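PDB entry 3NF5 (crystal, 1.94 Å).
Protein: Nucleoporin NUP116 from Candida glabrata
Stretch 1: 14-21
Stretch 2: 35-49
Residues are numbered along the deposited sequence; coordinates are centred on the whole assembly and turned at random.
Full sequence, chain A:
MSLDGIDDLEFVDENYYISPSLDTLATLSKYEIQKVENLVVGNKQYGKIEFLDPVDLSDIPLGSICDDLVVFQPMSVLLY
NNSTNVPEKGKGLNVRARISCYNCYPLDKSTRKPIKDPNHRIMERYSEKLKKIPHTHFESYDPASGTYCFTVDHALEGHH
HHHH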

# COMPACT_ATOMS: atom_id res chain seq x y z
N GLU A 14 -13.95 -6.21 -3.09
CA GLU A 14 -14.25 -4.83 -2.83
C GLU A 14 -12.89 -4.22 -2.40
O GLU A 14 -11.89 -4.92 -2.12
CB GLU A 14 -15.32 -4.76 -1.70
N ASN A 15 -12.83 -2.93 -2.30
CA ASN A 15 -11.66 -2.33 -1.66
C ASN A 15 -10.39 -2.13 -2.54
O ASN A 15 -9.89 -1.00 -2.56
CB ASN A 15 -11.25 -3.04 -0.37
CG ASN A 15 -12.41 -3.30 0.57
OD1 ASN A 15 -12.73 -4.48 0.87
ND2 ASN A 15 -13.05 -2.24 1.02
N TYR A 16 -9.89 -3.16 -3.24
CA TYR A 16 -8.63 -2.95 -4.04
C TYR A 16 -8.92 -2.29 -5.35
O TYR A 16 -9.92 -2.53 -5.97
CB TYR A 16 -7.83 -4.23 -4.34
CG TYR A 16 -7.04 -4.69 -3.18
CD1 TYR A 16 -5.76 -4.23 -2.95
CD2 TYR A 16 -7.59 -5.59 -2.27
CE1 TYR A 16 -5.02 -4.65 -1.88
CE2 TYR A 16 -6.86 -5.97 -1.13
CZ TYR A 16 -5.58 -5.52 -0.96
OH TYR A 16 -4.81 -5.89 0.12
N TYR A 17 -7.95 -1.52 -5.79
CA TYR A 17 -8.00 -0.90 -7.07
C TYR A 17 -6.57 -0.73 -7.57
O TYR A 17 -5.64 -0.73 -6.80
CB TYR A 17 -8.74 0.43 -7.04
CG TYR A 17 -8.11 1.48 -6.17
CD1 TYR A 17 -7.23 2.42 -6.71
CD2 TYR A 17 -8.35 1.52 -4.80
CE1 TYR A 17 -6.62 3.39 -5.90
CE2 TYR A 17 -7.78 2.47 -4.01
CZ TYR A 17 -6.90 3.40 -4.57
OH TYR A 17 -6.33 4.33 -3.80
N ILE A 18 -6.44 -0.61 -8.89
CA ILE A 18 -5.14 -0.39 -9.55
C ILE A 18 -5.34 0.60 -10.70
O ILE A 18 -6.34 0.48 -11.41
CB ILE A 18 -4.57 -1.71 -10.05
CG1 ILE A 18 -3.11 -1.58 -10.45
CG2 ILE A 18 -5.39 -2.28 -11.21
CD1 ILE A 18 -2.42 -2.96 -10.69
N SER A 19 -4.37 1.51 -10.87
CA SER A 19 -4.33 2.57 -11.94
C SER A 19 -2.92 2.65 -12.50
O SER A 19 -1.99 2.70 -11.73
CB SER A 19 -4.72 3.91 -11.34
OG SER A 19 -4.61 4.98 -12.29
N PRO A 20 -2.74 2.52 -13.82
CA PRO A 20 -3.74 2.13 -14.82
C PRO A 20 -4.49 0.81 -14.52
O PRO A 20 -3.99 -0.06 -13.77
CB PRO A 20 -2.95 2.09 -16.17
CG PRO A 20 -1.64 2.86 -15.88
CD PRO A 20 -1.40 2.75 -14.39
N SER A 21 -5.70 0.70 -15.08
CA SER A 21 -6.47 -0.51 -14.99
C SER A 21 -5.73 -1.74 -15.45
O SER A 21 -4.86 -1.67 -16.31
CB SER A 21 -7.79 -0.38 -15.79
OG SER A 21 -7.55 -0.43 -17.19
N LYS A 35 7.98 0.10 -18.38
CA LYS A 35 8.13 1.49 -17.89
C LYS A 35 6.74 2.14 -17.60
O LYS A 35 6.41 3.23 -18.04
CB LYS A 35 9.01 2.32 -18.82
CG LYS A 35 8.53 2.39 -20.30
CD LYS A 35 9.19 3.58 -21.03
CE LYS A 35 8.14 4.67 -21.39
NZ LYS A 35 7.23 5.02 -20.23
N VAL A 36 5.94 1.44 -16.80
CA VAL A 36 4.64 1.92 -16.50
C VAL A 36 4.78 3.10 -15.53
O VAL A 36 5.40 2.98 -14.48
CB VAL A 36 3.75 0.82 -15.89
CG1 VAL A 36 2.41 1.45 -15.44
CG2 VAL A 36 3.61 -0.31 -16.96
N GLU A 37 4.27 4.26 -15.92
CA GLU A 37 4.26 5.44 -15.06
C GLU A 37 3.01 5.62 -14.19
O GLU A 37 1.94 5.13 -14.51
CB GLU A 37 4.47 6.70 -15.92
N ASN A 38 3.20 6.34 -13.10
CA ASN A 38 2.14 6.67 -12.14
C ASN A 38 1.31 5.44 -11.74
O ASN A 38 0.06 5.57 -11.64
CB ASN A 38 1.20 7.77 -12.67
CG ASN A 38 1.95 9.06 -12.96
OD1 ASN A 38 3.05 9.26 -12.46
ND2 ASN A 38 1.38 9.92 -13.77
N LEU A 39 1.96 4.28 -11.61
CA LEU A 39 1.26 3.09 -11.07
C LEU A 39 0.79 3.33 -9.59
O LEU A 39 1.55 3.77 -8.71
CB LEU A 39 2.09 1.80 -11.18
CG LEU A 39 1.59 0.45 -10.61
CD1 LEU A 39 0.44 0.07 -11.48
CD2 LEU A 39 2.59 -0.68 -10.59
N VAL A 40 -0.49 3.00 -9.37
CA VAL A 40 -1.13 3.14 -8.06
C VAL A 40 -1.82 1.86 -7.75
O VAL A 40 -2.64 1.36 -8.55
CB VAL A 40 -2.18 4.30 -7.99
CG1 VAL A 40 -2.71 4.41 -6.62
CG2 VAL A 40 -1.54 5.64 -8.42
N VAL A 41 -1.49 1.29 -6.58
CA VAL A 41 -2.22 0.12 -6.13
C VAL A 41 -2.76 0.50 -4.75
O VAL A 41 -1.97 0.78 -3.84
CB VAL A 41 -1.32 -1.13 -6.03
CG1 VAL A 41 -2.14 -2.43 -5.53
CG2 VAL A 41 -0.53 -1.42 -7.36
N GLY A 42 -4.09 0.45 -4.54
CA GLY A 42 -4.60 0.77 -3.21
C GLY A 42 -5.72 -0.14 -2.70
O GLY A 42 -6.30 -0.95 -3.45
N ASN A 43 -6.02 0.04 -1.42
CA ASN A 43 -7.11 -0.60 -0.76
C ASN A 43 -7.84 0.55 -0.06
O ASN A 43 -7.27 1.21 0.77
CB ASN A 43 -6.58 -1.62 0.24
CG ASN A 43 -7.73 -2.33 0.97
OD1 ASN A 43 -8.69 -1.67 1.44
ND2 ASN A 43 -7.66 -3.64 1.01
N LYS A 44 -9.08 0.80 -0.43
CA LYS A 44 -9.81 1.99 0.00
C LYS A 44 -9.93 2.09 1.50
O LYS A 44 -9.95 3.19 2.05
CB LYS A 44 -11.25 1.98 -0.58
CG LYS A 44 -11.35 2.19 -2.11
CD LYS A 44 -11.37 3.67 -2.50
CE LYS A 44 -11.40 3.87 -4.03
NZ LYS A 44 -12.57 3.19 -4.73
N GLN A 45 -10.01 0.94 2.16
CA GLN A 45 -10.14 0.87 3.61
C GLN A 45 -8.81 1.11 4.36
O GLN A 45 -8.86 1.65 5.46
CB GLN A 45 -10.68 -0.50 4.06
CG GLN A 45 -12.15 -0.75 3.90
CD GLN A 45 -12.61 -1.76 4.93
OE1 GLN A 45 -13.12 -1.38 5.99
NE2 GLN A 45 -12.33 -3.04 4.68
N TYR A 46 -7.65 0.70 3.79
CA TYR A 46 -6.40 0.56 4.58
C TYR A 46 -5.16 1.32 4.10
O TYR A 46 -4.33 1.65 4.93
CB TYR A 46 -6.04 -0.89 4.75
CG TYR A 46 -7.11 -1.71 5.50
CD1 TYR A 46 -7.61 -1.29 6.73
CD2 TYR A 46 -7.61 -2.89 4.95
CE1 TYR A 46 -8.66 -2.07 7.40
CE2 TYR A 46 -8.66 -3.64 5.59
CZ TYR A 46 -9.16 -3.22 6.81
OH TYR A 46 -10.15 -4.01 7.47
N GLY A 47 -5.01 1.58 2.80
CA GLY A 47 -3.81 2.33 2.36
C GLY A 47 -3.62 2.22 0.88
O GLY A 47 -4.40 1.57 0.17
N LYS A 48 -2.55 2.84 0.40
CA LYS A 48 -2.18 2.76 -1.00
C LYS A 48 -0.68 2.94 -1.20
O LYS A 48 0.02 3.53 -0.38
CB LYS A 48 -2.90 3.79 -1.85
CG LYS A 48 -2.71 5.27 -1.50
CD LYS A 48 -3.47 6.20 -2.45
CE LYS A 48 -3.45 7.67 -1.98
NZ LYS A 48 -4.04 8.52 -3.06
N ILE A 49 -0.23 2.44 -2.34
CA ILE A 49 1.13 2.74 -2.79
C ILE A 49 1.12 3.38 -4.20
O ILE A 49 0.36 2.97 -5.10
CB ILE A 49 2.01 1.46 -2.73
CG1 ILE A 49 3.47 1.83 -3.09
CG2 ILE A 49 1.42 0.39 -3.54
CD1 ILE A 49 4.47 0.72 -2.77
O HOH W 1 -5.84 6.80 -4.78

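Two antiparallel strands, 16-19 and 40-43, form the core of this contact. Their axes come within 4.7 Å and their N-to-C directions differ by 167°. The register pairs Tyr 16 with Asn 43, Tyr 17 with Gly 42, Ile 18 with Val 41, and Ser 19 with Val 40. Hydrogen-bonded and non-hydrogen-bonded pairs alternate along this ladder.

Tyr 17 and Gly 42 exchange two backbone bonds. Tyr 17 N donates to Gly 42 O at 2.9 Å, and Gly 42 N donates to Tyr 17 O at 3.0 Å. Ser 19 and Val 40 do the same: Ser 19 N to Val 40 O is 2.9 Å, and Val 40 N to Ser 19 O is 2.8 Å. A fifth bond lies beyond the strand pairing, where Lys 44 N donates to Asn 15 O at 2.9 Å. CA-H...O contacts supplement these bonds. The shortest runs from Tyr 16 CA to Gly 42 O, at 3.1 Å. Strand 40-43 also bonds to the strand beginning at Gly 47: Val 41 N donates to Ile 49 O at 2.9 Å, and Ile 49 N to Val 41 O at 2.8 Å. Strand 40-43 therefore lies between two neighbours.

Side chains alternate between the two faces of the sheet. Tyr 16, Ile 18, Val 41 and Asn 43 share one face. Here Ile 18 CG1 packs 4.0 Å from Val 41 CG2 and 4.0 Å from Leu 39 CD1. Branched aliphatic side chains suit this apolar packing, and Val 41 and Leu 39 are buried. The Tyr 16 ring lies against Asn 43, whose CB sits 4.2 Å from the ring centroid in a CH-pi contact over the face. Asn 43 ND2 is over a ring face too, 3.3 Å from Tyr 16 CE2. Asn 43 OD1 accepts from Gln 45 N at 3.0 Å, so this side chain also braces the turn that follows its strand. Tyr 16 OH is hydrogen-bonded elsewhere in the structure.

Tyr 17, Ser 19 and Val 40 point to the other face. The Tyr 17 side chain, with chi1 in p, lays its ring across Gly 42. Gly 42 CA is 4.0 Å from the ring centroid, over the face. Glycine fits because a CB at this position would come 2.5 Å from Tyr 17 OH, a clash. The ring also reaches Val 40, with Tyr 17 CE1 to Val 40 CG1 at 4.1 Å, and the Lys 44 chain, with Tyr 17 CE2 to Lys 44 CE at 3.9 Å. One water links the ends of two side chains: it is 2.7 Å from Tyr 17 OH and accepts from Lys 48 NZ at 3.0 Å.

Past the strand, Pro 20 follows a cis peptide bond. Its CD lies 4.2 Å from Val 36 CG1, extending the apolar contact. Together the two stretches bury 757 Å², both sides summed.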